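Local coordinates for purine phosphoribosyltransferase (Pyrococcus horikoshii, PDB 1VDM), which probably transfers a phosphoribosyl group from phosphoribosyl pyrophosphate to a purine base, at residues 12-17 with 131-136; 23-28 with 111-116; 58-63 with 69-74. All blocks are in the same frame, centred on the assembly; numbering follows the deposited sequence.

How the contacts relate
Contacts 1 and 2 are neighbours, with centres 17 Å apart. They touch through Y131, whose N probably hydrogen-bonds to I116 O at 3.0 Å. Helix 8-23 links them too: contact 1 uses its middle, and contact 2 the loop after it. Contact 3 lies apart, with its centre 28 Å from that of contact 1 and 27 Å from that of contact 2. Contacts 2 and 3 still share the five-stranded sheet, at its outermost strands 113-118 and 70-73. Contact 3 packs along helix 97-107. In this family that helix begins at the end of the phosphoribosyl pyrophosphate motif, so contact 3 is probably the one nearest the active site.

Contact 1: 12-17 with 131-136; sequences DRAIFA and YYVFRT
Helix 8-23 of the phosphoribosyltransferase fold meets the chain entering strand 134-135 through A14, V133 and F134. The contact is small, buried and apolar, and no hydrogen bond crosses it. A14 and V133 have the nearest backbones, with CA atoms 6.2 Å apart. A14 CB points at the chain opposite and touches V133 CG2 at 3.8 Å. The same CG2 also lies against A14 O. V133 CG1 stands anti to the backbone N (chi1 178°), which puts CG2 on the helix side. CG1 sits over the neighbouring ring, 3.7 Å above the centre of one F134 face. The end of F134 comes nearer the helix than its CB bond suggests, and CE1 lies 4.0 Å from A14 CB, which meets the ring obliquely. The methyl of A14 therefore touches two apolar groups that also pack on each other. L18, one turn further along the helix, packs on V133 as well, and L119 touches A14. R13, next to A14 on the helix, points elsewhere, and its NH1 hydrogen-bonds to E145 O of a second subunit. Helix 8-23 is thus packed against the small parallel sheet of strands 92-93, 120-121 and 134-135 in the α/β phosphoribosyltransferase fold.

Contact 2: 23-28 with 111-116; sequences REYKPD and AKEIKI
The backbones of 23-28 and 111-116 stay apart, with the nearest CA atoms, those of Y25 and K115, separated by 8.5 Å. The Y25 side chain bridges the gap. It joins the loop between helix 8-23 and strand 29-33 to strand 113-118, within this chain an outermost strand of the main sheet of the α/β fold. Y25 CG lies anti to the backbone N (chi1 174°), which sends the ring out toward that strand. K115 packs over one ring face as a CH-pi contact. Its CB is 4.0 Å from the ring centroid, offset toward the CE2 side. A bend at chi2 (68°) then carries K115 CD back to Y25 CE1, at 3.8 Å. E113 points back toward the incoming Y25 and meets the ring edge. Its OE2 is 3.3 Å from Y25 CE1, with ring and carboxylate planes 75° apart. The hydroxyl is close to E113 O, but the angle is poor, and Y25 OH hydrogen-bonds to V86 O on the adjacent strand 85-90. A leucine in place of Y25 would probably leave V86 O without this partner and the aliphatic part of K115 without a ring face to pack on. E113 also links the charges of its own segment: OE1 makes a long salt bridge to K112 NZ, and OE2 accepts a weak hydrogen bond from K115 NZ at 3.4 Å.

Contact 3: 58-63 with 69-74; sequences VKFYKG and EKPVIT
V58 to Y61 pair with K70 to I73 as the two antiparallel arms of a β hairpin. Backbone bonds come first. K59 and V72 form a hydrogen-bonded pair. V72 N donates to K59 O at 2.8 Å and K59 N to V72 O at 3.0 Å. P71 has no N-H to give, but its CA makes a C-H...O contact to K59 O at 3.3 Å. K70 N also bonds to Y61 O, though the position of that oxygen is less certain.

Apolar packing occurs on both faces. On one, F60 and P71 form a non-hydrogen-bonded pair. With F60 CG beside the backbone N (chi1 -70°), the ring crosses to the other arm, and CE2 touches P71 CB at 3.6 Å. V58 CG1 lies alongside the same proline, pointing the same way. T98 of helix 97-107 packs against V58 and F60, and K97 makes a cation-pi contact with the F60 ring. On the other face, Y61 runs about at right angles to V72, with CD1 3.6 Å from V72 CG2. Near the turn there is plain packing, with K70 CE 3.4 Å from G63 CA. G63 has positive phi, which favours glycine.

The polar side-chain contact lies at the end away from the turn. K59 is bent at chi2, chi3 and chi4, which brings its NZ to T74 OG1, a hydrogen bond of 2.7 Å. NZ also forms a salt bridge with D57.

An antiparallel hairpin in this position, beside the helix that begins at the end of the phosphoribosyl pyrophosphate motif, is consistent with the flexible hairpin of type I phosphoribosyltransferases, which folds over the active site.

Contact 1: 12-17 with 131-136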
loop_
_atom_site.group_PDB
_atom_site.type_symbol
_atom_site.label_atom_id
_atom_site.label_comp_id
_atom_site.label_asym_id
_atom_site.label_seq_id
_atom_site.Cartn_x
_atom_site.Cartn_y
_atom_site.Cartn_z
ATOM N N ASP G 12 -0.716 -29.002 -8.298
ATOM C CA ASP G 12 0.547 -28.394 -7.883
ATOM C C ASP G 12 1.441 -29.437 -7.203
ATOM O O ASP G 12 2.612 -29.583 -7.552
ATOM C CB ASP G 12 0.310 -27.205 -6.939
ATOM C CG ASP G 12 0.348 -25.862 -7.662
ATOM O OD1 ASP G 12 1.068 -25.737 -8.676
ATOM O OD2 ASP G 12 -0.329 -24.922 -7.202
ATOM N N ARG G 13 0.891 -30.166 -6.240
ATOM C CA ARG G 13 1.665 -31.194 -5.560
ATOM C C ARG G 13 2.170 -32.273 -6.525
ATOM O O ARG G 13 3.287 -32.786 -6.377
ATOM C CB ARG G 13 0.838 -31.844 -4.459
ATOM C CG ARG G 13 0.675 -30.982 -3.245
ATOM C CD ARG G 13 -0.079 -31.736 -2.183
ATOM N NE ARG G 13 -1.522 -31.708 -2.392
ATOM C CZ ARG G 13 -2.393 -32.316 -1.599
ATOM N NH1 ARG G 13 -1.972 -33.014 -0.552
ATOM N NH2 ARG G 13 -3.688 -32.187 -1.823
ATOM N N ALA G 14 1.347 -32.609 -7.513
ATOM C CA ALA G 14 1.715 -33.615 -8.496
ATOM C C ALA G 14 2.862 -33.102 -9.346
ATOM O O ALA G 14 3.787 -33.847 -9.670
ATOM C CB ALA G 14 0.523 -33.949 -9.383
ATOM N N ILE G 15 2.790 -31.829 -9.721
ATOM C CA ILE G 15 3.833 -31.225 -10.537
ATOM C C ILE G 15 5.142 -31.125 -9.762
ATOM O O ILE G 15 6.210 -31.329 -10.327
ATOM C CB ILE G 15 3.427 -29.817 -11.011
ATOM C CG1 ILE G 15 2.312 -29.922 -12.044
ATOM C CG2 ILE G 15 4.630 -29.092 -11.611
ATOM C CD1 ILE G 15 1.836 -28.577 -12.537
ATOM N N PHE G 16 5.056 -30.813 -8.471
ATOM C CA PHE G 16 6.256 -30.703 -7.643
ATOM C C PHE G 16 6.943 -32.055 -7.509
ATOM O O PHE G 16 8.178 -32.136 -7.535
ATOM C CB PHE G 16 5.927 -30.127 -6.250
ATOM C CG PHE G 16 5.947 -28.613 -6.199
ATOM C CD1 PHE G 16 7.116 -27.906 -6.495
ATOM C CD2 PHE G 16 4.788 -27.888 -5.895
ATOM C CE1 PHE G 16 7.132 -26.491 -6.494
ATOM C CE2 PHE G 16 4.794 -26.479 -5.891
ATOM C CZ PHE G 16 5.973 -25.784 -6.193
ATOM N N ALA G 17 6.142 -33.109 -7.380
ATOM C CA ALA G 17 6.663 -34.468 -7.258
ATOM C C ALA G 17 7.383 -34.869 -8.545
ATOM O O ALA G 17 8.470 -35.440 -8.517
ATOM C CB ALA G 17 5.523 -35.438 -6.964
ATOM N N TYR G 131 7.017 -41.033 -16.087
ATOM C CA TYR G 131 6.706 -40.439 -14.788
ATOM C C TYR G 131 5.260 -39.940 -14.766
ATOM O O TYR G 131 4.856 -39.182 -15.642
ATOM C CB TYR G 131 7.624 -39.245 -14.488
ATOM C CG TYR G 131 9.100 -39.499 -14.657
ATOM C CD1 TYR G 131 9.749 -39.166 -15.841
ATOM C CD2 TYR G 131 9.849 -40.070 -13.632
ATOM C CE1 TYR G 131 11.113 -39.397 -16.003
ATOM C CE2 TYR G 131 11.204 -40.306 -13.782
ATOM C CZ TYR G 131 11.830 -39.966 -14.969
ATOM O OH TYR G 131 13.173 -40.202 -15.120
ATOM N N TYR G 132 4.486 -40.354 -13.768
ATOM C CA TYR G 132 3.100 -39.908 -13.641
ATOM C C TYR G 132 2.662 -40.038 -12.188
ATOM O O TYR G 132 3.324 -40.712 -11.405
ATOM C CB TYR G 132 2.170 -40.705 -14.584
ATOM C CG TYR G 132 1.881 -42.144 -14.193
ATOM C CD1 TYR G 132 0.954 -42.444 -13.192
ATOM C CD2 TYR G 132 2.534 -43.204 -14.827
ATOM C CE1 TYR G 132 0.684 -43.763 -12.831
ATOM C CE2 TYR G 132 2.273 -44.527 -14.474
ATOM C CZ TYR G 132 1.350 -44.801 -13.474
ATOM O OH TYR G 132 1.108 -46.104 -13.101
ATOM N N VAL G 133 1.554 -39.397 -11.824
ATOM C CA VAL G 133 1.075 -39.432 -10.444
ATOM C C VAL G 133 -0.261 -40.134 -10.215
ATOM O O VAL G 133 -0.416 -40.897 -9.257
ATOM C CB VAL G 133 0.955 -37.997 -9.879
ATOM C CG1 VAL G 133 0.410 -38.029 -8.455
ATOM C CG2 VAL G 133 2.304 -37.316 -9.922
ATOM N N PHE G 134 -1.232 -39.871 -11.082
ATOM C CA PHE G 134 -2.549 -40.472 -10.915
ATOM C C PHE G 134 -2.898 -41.586 -11.899
ATOM O O PHE G 134 -2.598 -41.514 -13.093
ATOM C CB PHE G 134 -3.624 -39.382 -10.953
ATOM C CG PHE G 134 -3.412 -38.288 -9.945
ATOM C CD1 PHE G 134 -3.073 -36.999 -10.357
ATOM C CD2 PHE G 134 -3.553 -38.542 -8.583
ATOM C CE1 PHE G 134 -2.878 -35.981 -9.423
ATOM C CE2 PHE G 134 -3.359 -37.528 -7.637
ATOM C CZ PHE G 134 -3.021 -36.248 -8.058
ATOM N N ARG G 135 -3.544 -42.614 -11.358
ATOM C CA ARG G 135 -3.999 -43.717 -12.171
ATOM C C ARG G 135 -5.481 -43.933 -11.942
ATOM O O ARG G 135 -5.954 -44.036 -10.818
ATOM C CB ARG G 135 -3.218 -44.966 -11.760
ATOM C CG ARG G 135 -3.609 -46.194 -12.585
ATOM C CD ARG G 135 -3.187 -47.502 -11.905
ATOM N NE ARG G 135 -2.581 -48.417 -12.876
ATOM C CZ ARG G 135 -3.216 -49.581 -13.108
ATOM N NH1 ARG G 135 -4.345 -49.857 -12.477
ATOM N NH2 ARG G 135 -2.700 -50.456 -13.974
ATOM N N THR G 136 -6.217 -43.917 -13.047
ATOM C CA THR G 136 -7.671 -44.034 -12.973
ATOM C C THR G 136 -8.271 -44.493 -14.296
ATOM O O THR G 136 -7.630 -44.405 -15.343
ATOM C CB THR G 136 -8.330 -42.670 -12.595
ATOM O OG1 THR G 136 -9.740 -42.851 -12.400
ATOM C CG2 THR G 136 -8.115 -41.643 -13.706
#

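Contact 2: 23-28 with 111-116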
loop_
_atom_site.group_PDB
_atom_site.type_symbol
_atom_site.label_atom_id
_atom_site.label_comp_id
_atom_site.label_asym_id
_atom_site.label_seq_id
_atom_site.Cartn_x
_atom_site.Cartn_y
_atom_site.Cartn_z
ATOM N N ARG G 23 14.463 -33.924 -12.092
ATOM C CA ARG G 23 15.750 -33.311 -11.766
ATOM C C ARG G 23 16.886 -34.304 -11.977
ATOM O O ARG G 23 17.984 -33.925 -12.383
ATOM C CB ARG G 23 15.766 -32.800 -10.319
ATOM C CG ARG G 23 14.945 -31.530 -10.111
ATOM C CD ARG G 23 15.542 -30.616 -9.047
ATOM N NE ARG G 23 14.852 -29.325 -9.005
ATOM C CZ ARG G 23 13.675 -29.116 -8.415
ATOM N NH1 ARG G 23 13.041 -30.108 -7.800
ATOM N NH2 ARG G 23 13.127 -27.911 -8.453
ATOM N N GLU G 24 16.612 -35.577 -11.708
ATOM C CA GLU G 24 17.602 -36.633 -11.883
ATOM C C GLU G 24 17.827 -36.915 -13.372
ATOM O O GLU G 24 18.847 -37.488 -13.757
ATOM C CB GLU G 24 17.132 -37.904 -11.174
ATOM C CG GLU G 24 16.693 -37.673 -9.730
ATOM C CD GLU G 24 16.159 -38.932 -9.055
ATOM O OE1 GLU G 24 15.196 -39.538 -9.582
ATOM O OE2 GLU G 24 16.697 -39.312 -7.991
ATOM N N TYR G 25 16.874 -36.500 -14.206
ATOM C CA TYR G 25 16.957 -36.710 -15.651
ATOM C C TYR G 25 17.580 -35.521 -16.393
ATOM O O TYR G 25 18.082 -35.672 -17.505
ATOM C CB TYR G 25 15.558 -37.010 -16.205
ATOM C CG TYR G 25 15.487 -37.097 -17.713
ATOM C CD1 TYR G 25 16.268 -38.015 -18.419
ATOM C CD2 TYR G 25 14.649 -36.246 -18.439
ATOM C CE1 TYR G 25 16.220 -38.083 -19.812
ATOM C CE2 TYR G 25 14.590 -36.307 -19.831
ATOM C CZ TYR G 25 15.380 -37.228 -20.511
ATOM O OH TYR G 25 15.329 -37.287 -21.886
ATOM N N LYS G 26 17.540 -34.341 -15.779
ATOM C CA LYS G 26 18.123 -33.132 -16.363
ATOM C C LYS G 26 17.737 -32.838 -17.814
ATOM O O LYS G 26 18.561 -32.942 -18.725
ATOM C CB LYS G 26 19.644 -33.197 -16.243
ATOM C CG LYS G 26 20.116 -33.432 -14.817
ATOM C CD LYS G 26 21.631 -33.474 -14.719
ATOM C CE LYS G 26 22.077 -33.746 -13.289
ATOM N NZ LYS G 26 21.549 -35.043 -12.775
ATOM N N PRO G 27 16.473 -32.452 -18.040
ATOM C CA PRO G 27 15.920 -32.126 -19.357
ATOM C C PRO G 27 16.528 -30.863 -19.955
ATOM O O PRO G 27 16.718 -29.867 -19.259
ATOM C CB PRO G 27 14.437 -31.939 -19.071
ATOM C CG PRO G 27 14.202 -32.805 -17.877
ATOM C CD PRO G 27 15.401 -32.514 -17.034
ATOM N N ASP G 28 16.817 -30.902 -21.248
ATOM C CA ASP G 28 17.383 -29.750 -21.932
ATOM C C ASP G 28 16.260 -28.917 -22.538
ATOM O O ASP G 28 16.421 -27.725 -22.801
ATOM C CB ASP G 28 18.329 -30.202 -23.046
ATOM C CG ASP G 28 19.464 -31.068 -22.533
ATOM O OD1 ASP G 28 20.245 -31.589 -23.363
ATOM O OD2 ASP G 28 19.577 -31.229 -21.299
ATOM N N ALA G 111 15.850 -36.056 -31.561
ATOM C CA ALA G 111 15.928 -36.119 -30.106
ATOM C C ALA G 111 16.934 -37.156 -29.601
ATOM O O ALA G 111 16.885 -38.333 -29.975
ATOM C CB ALA G 111 14.555 -36.406 -29.521
ATOM N N LYS G 112 17.850 -36.699 -28.752
ATOM C CA LYS G 112 18.858 -37.565 -28.158
ATOM C C LYS G 112 18.109 -38.618 -27.340
ATOM O O LYS G 112 17.895 -39.741 -27.806
ATOM C CB LYS G 112 19.781 -36.730 -27.259
ATOM C CG LYS G 112 20.836 -37.503 -26.468
ATOM C CD LYS G 112 21.659 -36.539 -25.604
ATOM C CE LYS G 112 22.604 -37.261 -24.643
ATOM N NZ LYS G 112 21.888 -38.013 -23.567
ATOM N N GLU G 113 17.699 -38.242 -26.132
ATOM C CA GLU G 113 16.960 -39.137 -25.251
ATOM C C GLU G 113 15.562 -38.547 -25.081
ATOM O O GLU G 113 15.382 -37.332 -25.168
ATOM C CB GLU G 113 17.656 -39.223 -23.891
ATOM C CG GLU G 113 17.321 -40.465 -23.070
ATOM C CD GLU G 113 18.020 -40.470 -21.711
ATOM O OE1 GLU G 113 19.155 -39.949 -21.621
ATOM O OE2 GLU G 113 17.444 -41.004 -20.735
ATOM N N ILE G 114 14.569 -39.397 -24.851
ATOM C CA ILE G 114 13.207 -38.912 -24.678
ATOM C C ILE G 114 12.521 -39.561 -23.491
ATOM O O ILE G 114 12.517 -40.783 -23.355
ATOM C CB ILE G 114 12.352 -39.173 -25.926
ATOM C CG1 ILE G 114 12.938 -38.425 -27.123
ATOM C CG2 ILE G 114 10.921 -38.733 -25.677
ATOM C CD1 ILE G 114 12.282 -38.773 -28.443
ATOM N N LYS G 115 11.948 -38.725 -22.634
ATOM C CA LYS G 115 11.229 -39.175 -21.452
ATOM C C LYS G 115 9.838 -38.565 -21.526
ATOM O O LYS G 115 9.633 -37.560 -22.200
ATOM C CB LYS G 115 11.935 -38.700 -20.185
ATOM C CG LYS G 115 12.312 -39.816 -19.227
ATOM C CD LYS G 115 13.404 -40.705 -19.808
ATOM C CE LYS G 115 13.795 -41.800 -18.829
ATOM N NZ LYS G 115 14.773 -42.729 -19.451
ATOM N N ILE G 116 8.883 -39.165 -20.832
ATOM C CA ILE G 116 7.511 -38.671 -20.867
ATOM C C ILE G 116 6.923 -38.517 -19.479
ATOM O O ILE G 116 6.937 -39.459 -18.676
ATOM C CB ILE G 116 6.619 -39.618 -21.692
ATOM C CG1 ILE G 116 7.066 -39.580 -23.156
ATOM C CG2 ILE G 116 5.149 -39.233 -21.533
ATOM C CD1 ILE G 116 6.458 -40.656 -24.006
#

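Contact 3: 58-63 with 69-74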
loop_
_atom_site.group_PDB
_atom_site.type_symbol
_atom_site.label_atom_id
_atom_site.label_comp_id
_atom_site.label_asym_id
_atom_site.label_seq_id
_atom_site.Cartn_x
_atom_site.Cartn_y
_atom_site.Cartn_z
ATOM N N VAL G 58 -1.788 -31.334 -31.352
ATOM C CA VAL G 58 -2.220 -32.406 -32.240
ATOM C C VAL G 58 -3.738 -32.507 -32.184
ATOM O O VAL G 58 -4.330 -32.524 -31.105
ATOM C CB VAL G 58 -1.599 -33.754 -31.830
ATOM C CG1 VAL G 58 -2.034 -34.837 -32.797
ATOM C CG2 VAL G 58 -0.083 -33.641 -31.813
ATOM N N LYS G 59 -4.368 -32.567 -33.348
ATOM C CA LYS G 59 -5.820 -32.659 -33.396
ATOM C C LYS G 59 -6.280 -33.820 -34.278
ATOM O O LYS G 59 -5.580 -34.267 -35.176
ATOM C CB LYS G 59 -6.365 -31.340 -33.945
ATOM C CG LYS G 59 -7.283 -30.631 -32.946
ATOM C CD LYS G 59 -7.221 -29.109 -33.080
ATOM C CE LYS G 59 -6.533 -28.443 -31.883
ATOM N NZ LYS G 59 -5.858 -27.223 -32.320
ATOM N N PHE G 60 -7.478 -34.327 -34.005
ATOM C CA PHE G 60 -7.963 -35.467 -34.785
ATOM C C PHE G 60 -9.310 -35.188 -35.475
ATOM O O PHE G 60 -10.245 -34.646 -34.896
ATOM C CB PHE G 60 -8.098 -36.664 -33.841
ATOM C CG PHE G 60 -6.741 -37.149 -33.431
ATOM C CD1 PHE G 60 -6.168 -36.673 -32.258
ATOM C CD2 PHE G 60 -6.078 -38.089 -34.203
ATOM C CE1 PHE G 60 -4.926 -37.143 -31.857
ATOM C CE2 PHE G 60 -4.833 -38.558 -33.793
ATOM C CZ PHE G 60 -4.253 -38.088 -32.621
ATOM N N TYR G 61 -9.364 -35.544 -36.781
ATOM C CA TYR G 61 -10.601 -35.505 -37.547
ATOM C C TYR G 61 -10.950 -36.886 -38.110
ATOM O O TYR G 61 -10.143 -37.808 -38.128
ATOM C CB TYR G 61 -10.425 -34.490 -38.678
ATOM C CG TYR G 61 -9.940 -33.192 -38.124
ATOM C CD1 TYR G 61 -8.848 -32.554 -38.707
ATOM C CD2 TYR G 61 -10.599 -32.585 -37.053
ATOM C CE1 TYR G 61 -8.430 -31.316 -38.240
ATOM C CE2 TYR G 61 -10.176 -31.352 -36.579
ATOM C CZ TYR G 61 -9.098 -30.719 -37.169
ATOM O OH TYR G 61 -8.702 -29.468 -36.735
ATOM N N LYS G 62 -12.217 -37.026 -38.537
ATOM C CA LYS G 62 -12.688 -38.337 -38.967
ATOM C C LYS G 62 -12.080 -38.758 -40.308
ATOM O O LYS G 62 -11.873 -39.931 -40.591
ATOM C CB LYS G 62 -14.212 -38.296 -39.063
ATOM C CG LYS G 62 -14.880 -38.508 -37.703
ATOM C CD LYS G 62 -15.472 -39.911 -37.562
ATOM C CE LYS G 62 -16.797 -40.068 -38.314
ATOM N NZ LYS G 62 -17.030 -41.479 -38.613
ATOM N N GLY G 63 -11.830 -37.755 -41.169
ATOM C CA GLY G 63 -11.233 -38.063 -42.463
ATOM C C GLY G 63 -12.179 -38.879 -43.351
ATOM O O GLY G 63 -13.392 -38.873 -43.195
ATOM N N GLU G 69 -9.317 -42.102 -37.470
ATOM C CA GLU G 69 -9.045 -40.684 -37.289
ATOM C C GLU G 69 -7.612 -40.342 -37.691
ATOM O O GLU G 69 -6.653 -40.969 -37.261
ATOM C CB GLU G 69 -9.270 -40.338 -35.817
ATOM C CG GLU G 69 -10.153 -39.102 -35.636
ATOM C CD GLU G 69 -10.742 -39.107 -34.244
ATOM O OE1 GLU G 69 -10.059 -39.524 -33.319
ATOM O OE2 GLU G 69 -11.890 -38.691 -34.096
ATOM N N LYS G 70 -7.447 -39.324 -38.563
ATOM C CA LYS G 70 -6.093 -38.924 -38.949
ATOM C C LYS G 70 -5.670 -37.571 -38.347
ATOM O O LYS G 70 -6.398 -36.587 -38.365
ATOM C CB LYS G 70 -6.005 -38.896 -40.478
ATOM C CG LYS G 70 -6.284 -40.271 -41.106
ATOM C CD LYS G 70 -6.749 -40.162 -42.561
ATOM C CE LYS G 70 -8.169 -39.600 -42.677
ATOM N NZ LYS G 70 -8.367 -39.031 -44.009
ATOM N N PRO G 71 -4.442 -37.571 -37.756
ATOM C CA PRO G 71 -3.885 -36.447 -36.972
ATOM C C PRO G 71 -3.460 -35.250 -37.827
ATOM O O PRO G 71 -2.764 -35.384 -38.829
ATOM C CB PRO G 71 -2.657 -36.974 -36.234
ATOM C CG PRO G 71 -2.156 -38.174 -37.023
ATOM C CD PRO G 71 -3.500 -38.679 -37.734
ATOM N N VAL G 72 -3.871 -34.068 -37.372
ATOM C CA VAL G 72 -3.532 -32.799 -38.011
ATOM C C VAL G 72 -2.837 -31.919 -36.978
ATOM O O VAL G 72 -3.449 -31.499 -35.995
ATOM C CB VAL G 72 -4.791 -32.059 -38.512
ATOM C CG1 VAL G 72 -4.430 -30.638 -38.939
ATOM C CG2 VAL G 72 -5.409 -32.820 -39.675
ATOM N N ILE G 73 -1.557 -31.642 -37.207
ATOM C CA ILE G 73 -0.773 -30.827 -36.288
ATOM C C ILE G 73 -1.067 -29.334 -36.398
ATOM O O ILE G 73 -0.559 -28.655 -37.291
ATOM C CB ILE G 73 0.731 -31.073 -36.498
ATOM C CG1 ILE G 73 1.042 -32.546 -36.213
ATOM C CG2 ILE G 73 1.544 -30.171 -35.582
ATOM C CD1 ILE G 73 2.512 -32.900 -36.243
ATOM N N THR G 74 -1.890 -28.844 -35.470
ATOM C CA THR G 74 -2.299 -27.438 -35.398
ATOM C C THR G 74 -1.106 -26.511 -35.162
ATOM O O THR G 74 -0.865 -25.585 -35.934
ATOM C CB THR G 74 -3.313 -27.211 -34.246
ATOM O OG1 THR G 74 -4.108 -28.388 -34.063
ATOM C CG2 THR G 74 -4.225 -26.024 -34.553
#